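Local coordinates for amine Dehydrogenase (Pseudomonas putida, PDB 1JMX), which carries two heme c groups and probably passes electrons through them as the alpha subunit of a quinohemoprotein amine dehydrogenase, at residues 78-81 with 87-90; 376-381 with 387-392; 416-421 with 429-434; 435-438 with 442-445; 449-454 with 458-463. One frame throughout, in Å; residues are numbered along the deposited sequence.

Overall arrangement
Contact 1 belongs to the heme-binding part of the chain, whereas contacts 2 to 5 all lie in the last domain, around one mixed sheet. The two regions meet where Asn87 OD1 of contact 1 faces Ile376 N of contact 2 at 2.9 Å. Contacts 2 and 4, with centres 9 Å apart, are joined through Gly391 and Phe443 in neighbouring strands, and contacts 3 and 4, also 9 Å apart between centres, share a core around Val418 and Met437. A salt bridge from Asp430 to Arg454 ties contact 3 to contact 5. Contact 1 comes nearest to a heme, about 11 Å from the side chain of Glu90; contacts 3 to 5 lie away from both heme sites.

Contact 1. Residues 78-81 with 87-90; sequences VRYA and NTVE
The phenol ring of Tyr80 has Thr88 over one face and the carboxylate of Glu90 at its edge. Methyl CG2 of Thr88 stands nearly above the ring centre, 3.6 Å from the centroid of the Tyr80 ring, in a CH-pi contact. At the far end Tyr80 OH donates to Glu90 OE2 over 2.7 Å, reaching the oxygen on its anti side and somewhat out of the carboxylate plane. Ring and carboxylate are turned 87° against each other. Tyrosine suits the place because it offers a flat apolar surface and a terminal donor together. In Thr88, CG2 is anti to the backbone N, which presents the methyl to the ring, while OG1 bonds to Arg85 O. Glu90 is gripped further by two backbone amides, Ala107 N at OE2 and Gly106 N at OE1, so three bonds fix the rotation of its carboxylate. Tyr80 itself is the third residue of a type I turn from Val78 to Ala81. Both segments belong to the long loop between helices 54-67 and 94-100, and Val78, Tyr80 and Ala81 rest on helix 107-110, which follows the heme ligand His104.

Contact 2. Residues 376-381 with 387-392; sequences IARIGE and PKVQGR
Arg378 and Val389 face each other as an antiparallel hydrogen-bonded pair, and the tight part of the contact is built round them. Arg378 N donates to Val389 O over 3.0 Å, in the carbonyl plane and on a lone pair, and Val389 N returns a nearly straight bond of 2.9 Å to Arg378 O. The two side chains run side by side: CG of Arg378 lies 3.6 Å from CB of Val389, so the aliphatic stem of the arginine packs on the branched valine. Its guanidinium leads away, to Val485 O and an acidic side chain of another protein chain. Gly380 belongs to the same close zone. Its CA comes within 4.0 Å of that of Lys388, and any CB would run into Pro387 O and Lys388 N, which rules out a larger residue.

Beyond the bridge the direct backbone pairing stops, and one water joins the carbonyls on each side of it (Ile376 O with Gln390 O, Ile379 O with Pro387 O), while Gly380 stays close to Lys388. The loose side is the partly exposed edge of Glu381, Pro387 and Lys388. Here Glu381 bends at chi2 (149°) and brings OE2 to within 3.1 Å of Lys388 N, which approaches from above the carboxylate plane. The charged ends of this pair stay apart, since Lys388 NZ turns to Pro445 O. A single antiparallel bridge, with one bridging water on each side, closes the connection between strands 367-378 and 391-400, neighbours in the sheet of this E-set, immunoglobulin-like domain.

Contact 3. Residues 416-421 with 429-434; sequences WKVEPF and EDVKFA
Val431 holds CG2 anti to its carbonyl carbon and CG1 anti to its backbone N (chi1 163°), and this sends CG2 from the short helix 430-433 onto strand 416-420. Val418 answers from the strand with a chi1 of 142°, well off a staggered value, which brings its CG1 to CG2 of Val431. The two methyls meet at 3.5 Å, closer than usual for carbons, so the off-staggered torsion and the short contact together suggest mild local strain. The valines pass alongside one another, running opposite ways.

CG2 of Val431 has a second neighbour: Pro420, whose ring lies across it, roughly perpendicular, and whose CD lies 3.6 Å away from that methyl. One methyl is thereby lodged between the strand's valine and its proline. Proline, which has no N-H to give, is tolerated here, since the backbone bonds to strand 462-470 come from Glu419 and Phe421, and its ring gives apolar surface that also touches Ala425 and Val426 of helix 423-427.

The helix is set by its first residues. Glu429, with positive phi, ends the preceding helix in a Schellman motif and occupies the N-cap position of the next, and its O accepts from Lys432 N at 3.2 Å. The carboxylate of buried Asp430 is matched by Arg454 and Asn463 N. On the strand, Lys417 NZ and Glu419 OE2 pair in a long salt bridge of 3.5 Å. No charged group takes part in the Val431 contact, which is a small patch at the surface, held by apolar contact and without hydrogen bonds between the segments.

Contact 4. Residues 435-438 with 442-445; sequences GKMQ and VFVP
Lys436 and Val444 form the hydrogen-bonded pair at the middle of this contact. Lys436 N donates to Val444 O and Val444 N to Lys436 O, both over 2.9 Å, and Gln438 N reaches Val442 O at 3.0 Å. Val444 O has more than one donor: a water gives it a second bond and accepts one from Lys436 NZ at 3.1 Å. The lysine bends at chi4 (-60°) to meet that water, bringing NZ over CG1 of Val444. Phe443 N is satisfied on the strand's other side by Gly391 O, whereas Val442 N is buried without a partner.

Gly435 has a phi of 148°, where a CB would strike the preceding carbonyl as well as Val444 O, so glycine is required. Its bare CA lies 3.6 Å from CZ of Phe443, whose ring also puts a face to Lys436 N and touches CB of Met437. Were Phe443 cut back to an alanine, a gap is likely to open beneath Gly435 and Met437, with Leu464 and Val483 deprived of an apolar partner. This is a short beta hairpin, with Met437 and Phe443 facing the core of the E-set sandwich and Lys436 and Val444 on the other side.

Contact 5. Residues 449-454 with 458-463; sequences GPNPER and TNNAGN
Asn451 and Thr458 join the two segments by their backbones, Asn451 N donating to Thr458 O over 2.8 Å. From Asn451 the chain makes a type I turn to Arg454, with Pro452 at its second position, where a fixed phi suits. Opposite, Asn460 is the centre of an inverse gamma turn in which Ala461 N bonds to Asn459 O. Gly449 has a phi of 91° that would jam a CB against the preceding carbonyl. Its O takes a weak bond from Asn459 ND2 (3.0 Å) and another from a water that also accepts from Asn460 N.

Arg454 bends at chi3 (71°) to bring NH1 among these carbonyls. Ala461 O receives a fairly straight bond of 2.8 Å from NH1, in the guanidinium plane and on a lone pair; the bond from NH1 to Asn459 O is equally short but weak in angle. CG2 of Thr458 lies over a face of the guanidinium, 3.8 Å from NE of Arg454. With a leucine at Arg454, both carbonyls would probably lose this donor and Asp430 its countercharge.

NH2 of Arg454 goes on to Asp430 and to Asp428 O, while Phe433 of helix 430-433 packs against Asn451, Arg454 and Asn460. Another protein chain meets Asn459 OD1 with its backbone, Asn459 ND2 with an acidic side chain and Thr458 OG1 with a polar one, all by hydrogen bonds. Beyond Ala461 the chain enters strand 462-470.

Contact 1. Residues 78-81 with 87-90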
# COMPACT_ATOMS: atom_id res chain seq x y z
N VAL A 78 14.64 -12.41 5.59
CA VAL A 78 13.78 -11.61 4.72
C VAL A 78 13.35 -12.37 3.46
O VAL A 78 12.85 -11.77 2.50
CB VAL A 78 14.43 -10.22 4.36
CG1 VAL A 78 14.35 -9.28 5.54
CG2 VAL A 78 15.88 -10.38 3.93
N ARG A 79 13.46 -13.70 3.50
CA ARG A 79 13.08 -14.52 2.36
C ARG A 79 11.56 -14.58 2.13
O ARG A 79 11.11 -14.94 1.05
CB ARG A 79 13.68 -15.92 2.47
CG ARG A 79 15.21 -15.93 2.44
CD ARG A 79 15.77 -17.33 2.22
NE ARG A 79 15.32 -17.90 0.96
CZ ARG A 79 15.88 -17.64 -0.22
NH1 ARG A 79 16.93 -16.84 -0.30
NH2 ARG A 79 15.35 -18.13 -1.33
N TYR A 80 10.78 -14.21 3.15
CA TYR A 80 9.33 -14.22 3.06
C TYR A 80 8.80 -13.31 1.95
O TYR A 80 7.71 -13.53 1.43
CB TYR A 80 8.68 -13.81 4.39
CG TYR A 80 9.09 -12.44 4.91
CD1 TYR A 80 10.13 -12.31 5.83
CD2 TYR A 80 8.44 -11.28 4.48
CE1 TYR A 80 10.52 -11.06 6.31
CE2 TYR A 80 8.83 -10.01 4.96
CZ TYR A 80 9.87 -9.92 5.87
OH TYR A 80 10.29 -8.70 6.34
N ALA A 81 9.58 -12.29 1.60
CA ALA A 81 9.21 -11.34 0.55
C ALA A 81 9.20 -12.01 -0.82
O ALA A 81 8.26 -11.84 -1.60
CB ALA A 81 10.15 -10.13 0.55
N ASN A 87 1.28 -11.80 4.54
CA ASN A 87 0.66 -11.60 5.84
C ASN A 87 1.73 -11.51 6.92
O ASN A 87 1.43 -11.41 8.10
CB ASN A 87 -0.33 -12.73 6.17
CG ASN A 87 -1.64 -12.59 5.44
OD1 ASN A 87 -2.18 -11.48 5.32
ND2 ASN A 87 -2.18 -13.70 4.95
N THR A 88 2.99 -11.54 6.50
CA THR A 88 4.13 -11.45 7.41
C THR A 88 4.14 -10.10 8.11
O THR A 88 4.00 -9.06 7.48
CB THR A 88 5.48 -11.64 6.67
OG1 THR A 88 5.57 -12.98 6.16
CG2 THR A 88 6.66 -11.38 7.59
N VAL A 89 4.25 -10.15 9.43
CA VAL A 89 4.32 -8.95 10.25
C VAL A 89 5.80 -8.65 10.38
O VAL A 89 6.54 -9.38 11.05
CB VAL A 89 3.69 -9.18 11.65
CG1 VAL A 89 3.76 -7.91 12.47
CG2 VAL A 89 2.24 -9.63 11.50
N GLU A 90 6.26 -7.61 9.70
CA GLU A 90 7.67 -7.25 9.72
C GLU A 90 8.17 -6.70 11.04
O GLU A 90 7.46 -5.99 11.75
CB GLU A 90 7.99 -6.26 8.60
CG GLU A 90 7.70 -6.80 7.23
CD GLU A 90 8.29 -5.93 6.15
OE1 GLU A 90 7.93 -4.74 6.11
OE2 GLU A 90 9.11 -6.43 5.37

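Contact 2. Residues 376-381 with 387-392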
# COMPACT_ATOMS: atom_id res chain seq x y z
N ILE A 376 -4.76 -10.64 6.26
CA ILE A 376 -5.51 -9.75 5.39
C ILE A 376 -6.13 -10.49 4.21
O ILE A 376 -5.43 -11.13 3.42
CB ILE A 376 -4.59 -8.61 4.83
CG1 ILE A 376 -4.04 -7.74 5.97
CG2 ILE A 376 -5.33 -7.76 3.79
CD1 ILE A 376 -5.09 -6.98 6.72
N ALA A 377 -7.45 -10.39 4.10
CA ALA A 377 -8.21 -10.98 3.00
C ALA A 377 -8.59 -9.79 2.12
O ALA A 377 -8.72 -8.67 2.63
CB ALA A 377 -9.46 -11.68 3.52
N ARG A 378 -8.73 -9.98 0.82
CA ARG A 378 -9.08 -8.86 -0.04
C ARG A 378 -10.19 -9.19 -1.03
O ARG A 378 -10.25 -10.28 -1.58
CB ARG A 378 -7.84 -8.37 -0.81
CG ARG A 378 -6.54 -8.40 -0.01
CD ARG A 378 -5.34 -7.90 -0.78
NE ARG A 378 -5.35 -6.45 -0.82
CZ ARG A 378 -4.40 -5.66 -0.32
NH1 ARG A 378 -3.32 -6.17 0.26
NH2 ARG A 378 -4.58 -4.35 -0.35
N ILE A 379 -11.09 -8.24 -1.23
CA ILE A 379 -12.17 -8.43 -2.18
C ILE A 379 -11.50 -8.44 -3.56
O ILE A 379 -10.37 -8.01 -3.71
CB ILE A 379 -13.24 -7.30 -2.10
CG1 ILE A 379 -12.60 -5.93 -2.37
CG2 ILE A 379 -13.93 -7.33 -0.74
CD1 ILE A 379 -13.57 -4.76 -2.24
N GLY A 380 -12.20 -8.98 -4.55
CA GLY A 380 -11.66 -9.04 -5.88
C GLY A 380 -12.69 -9.55 -6.87
O GLY A 380 -13.87 -9.69 -6.53
N GLU A 381 -12.23 -9.80 -8.09
CA GLU A 381 -13.07 -10.30 -9.17
C GLU A 381 -14.34 -9.47 -9.32
O GLU A 381 -14.33 -8.28 -9.04
CB GLU A 381 -13.35 -11.80 -8.98
CG GLU A 381 -12.10 -12.66 -9.25
CD GLU A 381 -12.05 -13.94 -8.42
OE1 GLU A 381 -13.09 -14.64 -8.30
OE2 GLU A 381 -10.96 -14.26 -7.89
N PRO A 387 -7.72 -10.59 -8.45
CA PRO A 387 -8.39 -11.76 -7.86
C PRO A 387 -8.69 -11.59 -6.37
O PRO A 387 -8.13 -10.72 -5.70
CB PRO A 387 -7.36 -12.86 -8.08
CG PRO A 387 -6.08 -12.14 -7.77
CD PRO A 387 -6.27 -10.81 -8.53
N LYS A 388 -9.59 -12.42 -5.85
CA LYS A 388 -9.93 -12.38 -4.42
C LYS A 388 -8.75 -12.98 -3.65
O LYS A 388 -8.07 -13.88 -4.15
CB LYS A 388 -11.18 -13.21 -4.13
CG LYS A 388 -12.41 -12.82 -4.90
CD LYS A 388 -13.61 -13.59 -4.42
CE LYS A 388 -14.87 -13.20 -5.17
NZ LYS A 388 -16.09 -13.75 -4.51
N VAL A 389 -8.47 -12.42 -2.48
CA VAL A 389 -7.40 -12.92 -1.64
C VAL A 389 -8.08 -13.57 -0.44
O VAL A 389 -8.73 -12.90 0.37
CB VAL A 389 -6.44 -11.79 -1.18
CG1 VAL A 389 -5.45 -12.31 -0.16
CG2 VAL A 389 -5.69 -11.22 -2.38
N GLN A 390 -7.98 -14.90 -0.38
CA GLN A 390 -8.59 -15.69 0.68
C GLN A 390 -7.87 -15.63 2.02
O GLN A 390 -6.67 -15.36 2.11
CB GLN A 390 -8.61 -17.17 0.30
CG GLN A 390 -9.32 -17.55 -0.97
CD GLN A 390 -9.04 -18.99 -1.36
OE1 GLN A 390 -8.04 -19.58 -0.94
NE2 GLN A 390 -9.92 -19.56 -2.17
N GLY A 391 -8.64 -15.91 3.07
CA GLY A 391 -8.09 -16.02 4.40
C GLY A 391 -7.99 -17.54 4.53
O GLY A 391 -8.93 -18.25 4.17
N ARG A 392 -6.84 -18.06 4.93
CA ARG A 392 -6.69 -19.51 5.08
C ARG A 392 -6.18 -19.77 6.47
O ARG A 392 -5.13 -19.27 6.86
CB ARG A 392 -5.74 -20.06 4.02
CG ARG A 392 -6.32 -20.01 2.63
CD ARG A 392 -5.34 -20.55 1.63
NE ARG A 392 -6.04 -20.98 0.43
CZ ARG A 392 -6.43 -22.23 0.21
NH1 ARG A 392 -6.20 -23.17 1.11
NH2 ARG A 392 -7.09 -22.52 -0.90
O HOH W 1 -4.90 -13.80 3.44
O HOH W 2 -7.72 -8.31 -4.59

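Contact 3. Residues 416-421 with 429-434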
# COMPACT_ATOMS: atom_id res chain seq x y z
N TRP A 416 -15.12 -24.02 11.71
CA TRP A 416 -14.77 -22.62 11.54
C TRP A 416 -15.96 -21.73 11.34
O TRP A 416 -16.91 -22.10 10.65
CB TRP A 416 -13.82 -22.46 10.35
CG TRP A 416 -12.52 -23.11 10.56
CD1 TRP A 416 -12.17 -24.38 10.21
CD2 TRP A 416 -11.37 -22.53 11.16
NE1 TRP A 416 -10.87 -24.63 10.56
CE2 TRP A 416 -10.35 -23.51 11.15
CE3 TRP A 416 -11.09 -21.28 11.72
CZ2 TRP A 416 -9.08 -23.28 11.67
CZ3 TRP A 416 -9.83 -21.05 12.24
CH2 TRP A 416 -8.84 -22.05 12.21
N LYS A 417 -15.90 -20.57 11.97
CA LYS A 417 -16.94 -19.57 11.84
C LYS A 417 -16.34 -18.17 11.95
O LYS A 417 -15.19 -18.00 12.34
CB LYS A 417 -18.08 -19.76 12.84
CG LYS A 417 -17.72 -19.59 14.29
CD LYS A 417 -18.99 -19.68 15.13
CE LYS A 417 -18.70 -20.11 16.56
NZ LYS A 417 -17.75 -19.17 17.22
N VAL A 418 -17.16 -17.19 11.60
CA VAL A 418 -16.77 -15.80 11.62
C VAL A 418 -17.76 -15.00 12.48
O VAL A 418 -18.97 -15.26 12.47
CB VAL A 418 -16.73 -15.28 10.15
CG1 VAL A 418 -17.25 -13.85 10.04
CG2 VAL A 418 -15.31 -15.39 9.61
N GLU A 419 -17.24 -14.05 13.26
CA GLU A 419 -18.06 -13.20 14.10
C GLU A 419 -17.55 -11.78 14.01
O GLU A 419 -16.38 -11.57 13.75
CB GLU A 419 -17.97 -13.65 15.56
CG GLU A 419 -18.20 -15.12 15.75
CD GLU A 419 -18.48 -15.47 17.19
OE1 GLU A 419 -17.66 -15.11 18.07
OE2 GLU A 419 -19.53 -16.11 17.42
N PRO A 420 -18.44 -10.79 14.20
CA PRO A 420 -18.04 -9.38 14.14
C PRO A 420 -16.92 -9.14 15.14
O PRO A 420 -16.99 -9.63 16.27
CB PRO A 420 -19.31 -8.65 14.58
CG PRO A 420 -20.39 -9.55 14.08
CD PRO A 420 -19.88 -10.91 14.45
N PHE A 421 -15.88 -8.44 14.72
CA PHE A 421 -14.76 -8.17 15.61
C PHE A 421 -15.11 -7.09 16.64
O PHE A 421 -14.65 -7.13 17.78
CB PHE A 421 -13.53 -7.74 14.81
CG PHE A 421 -12.29 -7.60 15.64
CD1 PHE A 421 -11.55 -8.73 16.01
CD2 PHE A 421 -11.85 -6.35 16.06
CE1 PHE A 421 -10.39 -8.61 16.77
CE2 PHE A 421 -10.69 -6.22 16.83
CZ PHE A 421 -9.96 -7.35 17.19
N GLU A 429 -23.14 -4.94 9.57
CA GLU A 429 -23.46 -6.26 9.03
C GLU A 429 -22.32 -6.84 8.19
O GLU A 429 -22.54 -7.38 7.11
CB GLU A 429 -24.73 -6.19 8.18
CG GLU A 429 -25.94 -5.61 8.90
CD GLU A 429 -27.21 -5.81 8.13
OE1 GLU A 429 -27.36 -5.22 7.04
OE2 GLU A 429 -28.07 -6.60 8.60
N ASP A 430 -21.10 -6.75 8.72
CA ASP A 430 -19.90 -7.25 8.05
C ASP A 430 -19.92 -8.75 7.77
O ASP A 430 -19.49 -9.19 6.71
CB ASP A 430 -18.66 -6.92 8.88
CG ASP A 430 -18.25 -5.46 8.76
OD1 ASP A 430 -18.91 -4.68 8.05
OD2 ASP A 430 -17.24 -5.10 9.39
N VAL A 431 -20.38 -9.53 8.74
CA VAL A 431 -20.44 -10.99 8.62
C VAL A 431 -21.34 -11.44 7.47
O VAL A 431 -21.19 -12.54 6.95
CB VAL A 431 -20.89 -11.62 9.95
CG1 VAL A 431 -21.37 -13.06 9.76
CG2 VAL A 431 -19.75 -11.60 10.93
N LYS A 432 -22.25 -10.57 7.05
CA LYS A 432 -23.17 -10.88 5.97
C LYS A 432 -22.65 -10.53 4.58
O LYS A 432 -22.97 -11.20 3.60
CB LYS A 432 -24.49 -10.15 6.22
CG LYS A 432 -25.54 -10.34 5.14
CD LYS A 432 -26.83 -9.67 5.56
CE LYS A 432 -27.86 -9.69 4.45
NZ LYS A 432 -29.10 -8.96 4.87
N PHE A 433 -21.84 -9.48 4.51
CA PHE A 433 -21.31 -9.03 3.24
C PHE A 433 -19.84 -9.34 2.95
O PHE A 433 -19.47 -9.53 1.80
CB PHE A 433 -21.53 -7.52 3.11
CG PHE A 433 -22.97 -7.10 3.17
CD1 PHE A 433 -23.47 -6.43 4.28
CD2 PHE A 433 -23.82 -7.33 2.09
CE1 PHE A 433 -24.81 -6.00 4.32
CE2 PHE A 433 -25.15 -6.90 2.12
CZ PHE A 433 -25.64 -6.23 3.23
N ALA A 434 -19.03 -9.44 4.00
CA ALA A 434 -17.59 -9.68 3.85
C ALA A 434 -17.19 -10.92 3.06
O ALA A 434 -16.14 -10.93 2.42
CB ALA A 434 -16.91 -9.68 5.22

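Contact 4. Residues 435-438 with 442-445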
# COMPACT_ATOMS: atom_id res chain seq x y z
N GLY A 435 -18.02 -11.95 3.11
CA GLY A 435 -17.71 -13.17 2.38
C GLY A 435 -18.25 -14.39 3.09
O GLY A 435 -19.12 -14.26 3.97
N LYS A 436 -17.70 -15.56 2.77
CA LYS A 436 -18.15 -16.79 3.39
C LYS A 436 -17.04 -17.68 3.91
O LYS A 436 -16.07 -17.96 3.21
CB LYS A 436 -19.06 -17.58 2.43
CG LYS A 436 -18.41 -17.98 1.12
CD LYS A 436 -19.41 -18.60 0.14
CE LYS A 436 -18.75 -19.05 -1.17
NZ LYS A 436 -18.09 -17.90 -1.88
N MET A 437 -17.16 -18.05 5.18
CA MET A 437 -16.20 -18.93 5.82
C MET A 437 -16.67 -20.35 5.51
O MET A 437 -17.83 -20.70 5.75
CB MET A 437 -16.18 -18.71 7.33
CG MET A 437 -15.25 -19.64 8.09
SD MET A 437 -13.53 -19.40 7.63
CE MET A 437 -13.01 -18.27 8.90
N GLN A 438 -15.79 -21.13 4.93
CA GLN A 438 -16.11 -22.50 4.59
C GLN A 438 -15.68 -23.42 5.72
O GLN A 438 -14.81 -23.06 6.53
CB GLN A 438 -15.41 -22.89 3.29
CG GLN A 438 -15.71 -21.93 2.16
CD GLN A 438 -14.93 -22.26 0.91
OE1 GLN A 438 -13.89 -22.92 0.96
NE2 GLN A 438 -15.44 -21.80 -0.24
N VAL A 442 -11.27 -22.03 4.99
CA VAL A 442 -10.94 -21.12 3.91
C VAL A 442 -12.04 -20.08 3.82
O VAL A 442 -13.21 -20.42 3.67
CB VAL A 442 -10.86 -21.87 2.55
CG1 VAL A 442 -10.78 -20.89 1.40
CG2 VAL A 442 -9.65 -22.77 2.53
N PHE A 443 -11.66 -18.81 3.99
CA PHE A 443 -12.61 -17.71 3.89
C PHE A 443 -12.53 -17.09 2.49
O PHE A 443 -11.47 -16.64 2.06
CB PHE A 443 -12.32 -16.63 4.94
CG PHE A 443 -13.33 -15.52 4.95
CD1 PHE A 443 -14.48 -15.62 5.73
CD2 PHE A 443 -13.15 -14.38 4.18
CE1 PHE A 443 -15.44 -14.60 5.73
CE2 PHE A 443 -14.10 -13.35 4.18
CZ PHE A 443 -15.25 -13.47 4.96
N VAL A 444 -13.66 -17.09 1.78
CA VAL A 444 -13.74 -16.52 0.44
C VAL A 444 -14.44 -15.16 0.54
O VAL A 444 -15.64 -15.09 0.80
CB VAL A 444 -14.55 -17.46 -0.52
CG1 VAL A 444 -14.76 -16.80 -1.87
CG2 VAL A 444 -13.82 -18.80 -0.68
N PRO A 445 -13.68 -14.06 0.38
CA PRO A 445 -14.23 -12.71 0.45
C PRO A 445 -15.23 -12.39 -0.65
O PRO A 445 -15.30 -13.08 -1.67
CB PRO A 445 -12.99 -11.82 0.38
CG PRO A 445 -12.03 -12.64 -0.42
CD PRO A 445 -12.22 -14.02 0.14
O HOH W 3 -18.14 -15.06 -0.76

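Contact 5. Residues 449-454 with 458-463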
# COMPACT_ATOMS: atom_id res chain seq x y z
N GLY A 449 -15.87 -3.85 -5.93
CA GLY A 449 -16.77 -2.79 -6.32
C GLY A 449 -17.68 -2.30 -5.21
O GLY A 449 -17.71 -2.88 -4.13
N PRO A 450 -18.39 -1.18 -5.42
CA PRO A 450 -19.29 -0.67 -4.39
C PRO A 450 -20.48 -1.62 -4.32
O PRO A 450 -20.86 -2.21 -5.33
CB PRO A 450 -19.72 0.69 -4.94
CG PRO A 450 -18.65 1.05 -5.95
CD PRO A 450 -18.34 -0.28 -6.58
N ASN A 451 -21.05 -1.80 -3.13
CA ASN A 451 -22.19 -2.69 -3.00
C ASN A 451 -23.43 -1.91 -2.59
O ASN A 451 -23.58 -1.53 -1.43
CB ASN A 451 -21.89 -3.79 -1.97
CG ASN A 451 -22.97 -4.86 -1.92
OD1 ASN A 451 -22.87 -5.80 -1.13
ND2 ASN A 451 -23.99 -4.73 -2.75
N PRO A 452 -24.36 -1.69 -3.55
CA PRO A 452 -25.61 -0.96 -3.34
C PRO A 452 -26.42 -1.40 -2.10
O PRO A 452 -27.09 -0.57 -1.48
CB PRO A 452 -26.37 -1.23 -4.64
CG PRO A 452 -25.29 -1.30 -5.64
CD PRO A 452 -24.25 -2.14 -4.95
N GLU A 453 -26.34 -2.68 -1.76
CA GLU A 453 -27.05 -3.25 -0.60
C GLU A 453 -26.48 -2.81 0.74
O GLU A 453 -27.14 -2.96 1.77
CB GLU A 453 -27.03 -4.78 -0.66
CG GLU A 453 -27.90 -5.37 -1.76
CD GLU A 453 -29.37 -5.03 -1.59
OE1 GLU A 453 -29.99 -5.55 -0.62
OE2 GLU A 453 -29.90 -4.23 -2.41
N ARG A 454 -25.26 -2.28 0.73
CA ARG A 454 -24.63 -1.84 1.96
C ARG A 454 -24.82 -0.36 2.26
O ARG A 454 -25.25 0.40 1.40
CB ARG A 454 -23.13 -2.16 1.92
CG ARG A 454 -22.81 -3.62 1.73
CD ARG A 454 -21.42 -3.95 2.27
NE ARG A 454 -21.40 -3.89 3.72
CZ ARG A 454 -20.37 -4.23 4.48
NH1 ARG A 454 -19.23 -4.65 3.94
NH2 ARG A 454 -20.48 -4.20 5.80
N THR A 458 -21.07 0.83 0.21
CA THR A 458 -19.69 0.41 0.44
C THR A 458 -19.30 -0.98 -0.05
O THR A 458 -20.14 -1.78 -0.47
CB THR A 458 -19.31 0.59 1.93
OG1 THR A 458 -17.88 0.55 2.06
CG2 THR A 458 -19.93 -0.50 2.79
N ASN A 459 -18.00 -1.25 -0.02
CA ASN A 459 -17.46 -2.54 -0.45
C ASN A 459 -17.76 -3.64 0.56
O ASN A 459 -18.10 -3.39 1.72
CB ASN A 459 -15.94 -2.45 -0.64
CG ASN A 459 -15.52 -1.21 -1.39
OD1 ASN A 459 -15.18 -0.21 -0.78
ND2 ASN A 459 -15.57 -1.27 -2.71
N ASN A 460 -17.56 -4.88 0.12
CA ASN A 460 -17.79 -6.05 0.94
C ASN A 460 -16.58 -6.31 1.84
O ASN A 460 -16.04 -7.41 1.90
CB ASN A 460 -18.09 -7.24 0.03
CG ASN A 460 -19.35 -7.02 -0.79
OD1 ASN A 460 -20.36 -6.55 -0.28
ND2 ASN A 460 -19.28 -7.33 -2.08
N ALA A 461 -16.15 -5.25 2.51
CA ALA A 461 -15.03 -5.29 3.44
C ALA A 461 -15.59 -5.59 4.83
O ALA A 461 -16.79 -5.46 5.06
CB ALA A 461 -14.29 -3.94 3.43
N GLY A 462 -14.72 -6.00 5.75
CA GLY A 462 -15.16 -6.31 7.10
C GLY A 462 -14.06 -6.52 8.12
O GLY A 462 -12.92 -6.81 7.77
N ASN A 463 -14.41 -6.33 9.39
CA ASN A 463 -13.48 -6.51 10.50
C ASN A 463 -14.02 -7.76 11.20
O ASN A 463 -15.01 -7.70 11.93
CB ASN A 463 -13.53 -5.28 11.41
CG ASN A 463 -12.31 -5.16 12.29
OD1 ASN A 463 -11.48 -6.06 12.34
ND2 ASN A 463 -12.20 -4.05 12.99
O HOH W 4 -16.94 -5.02 -2.63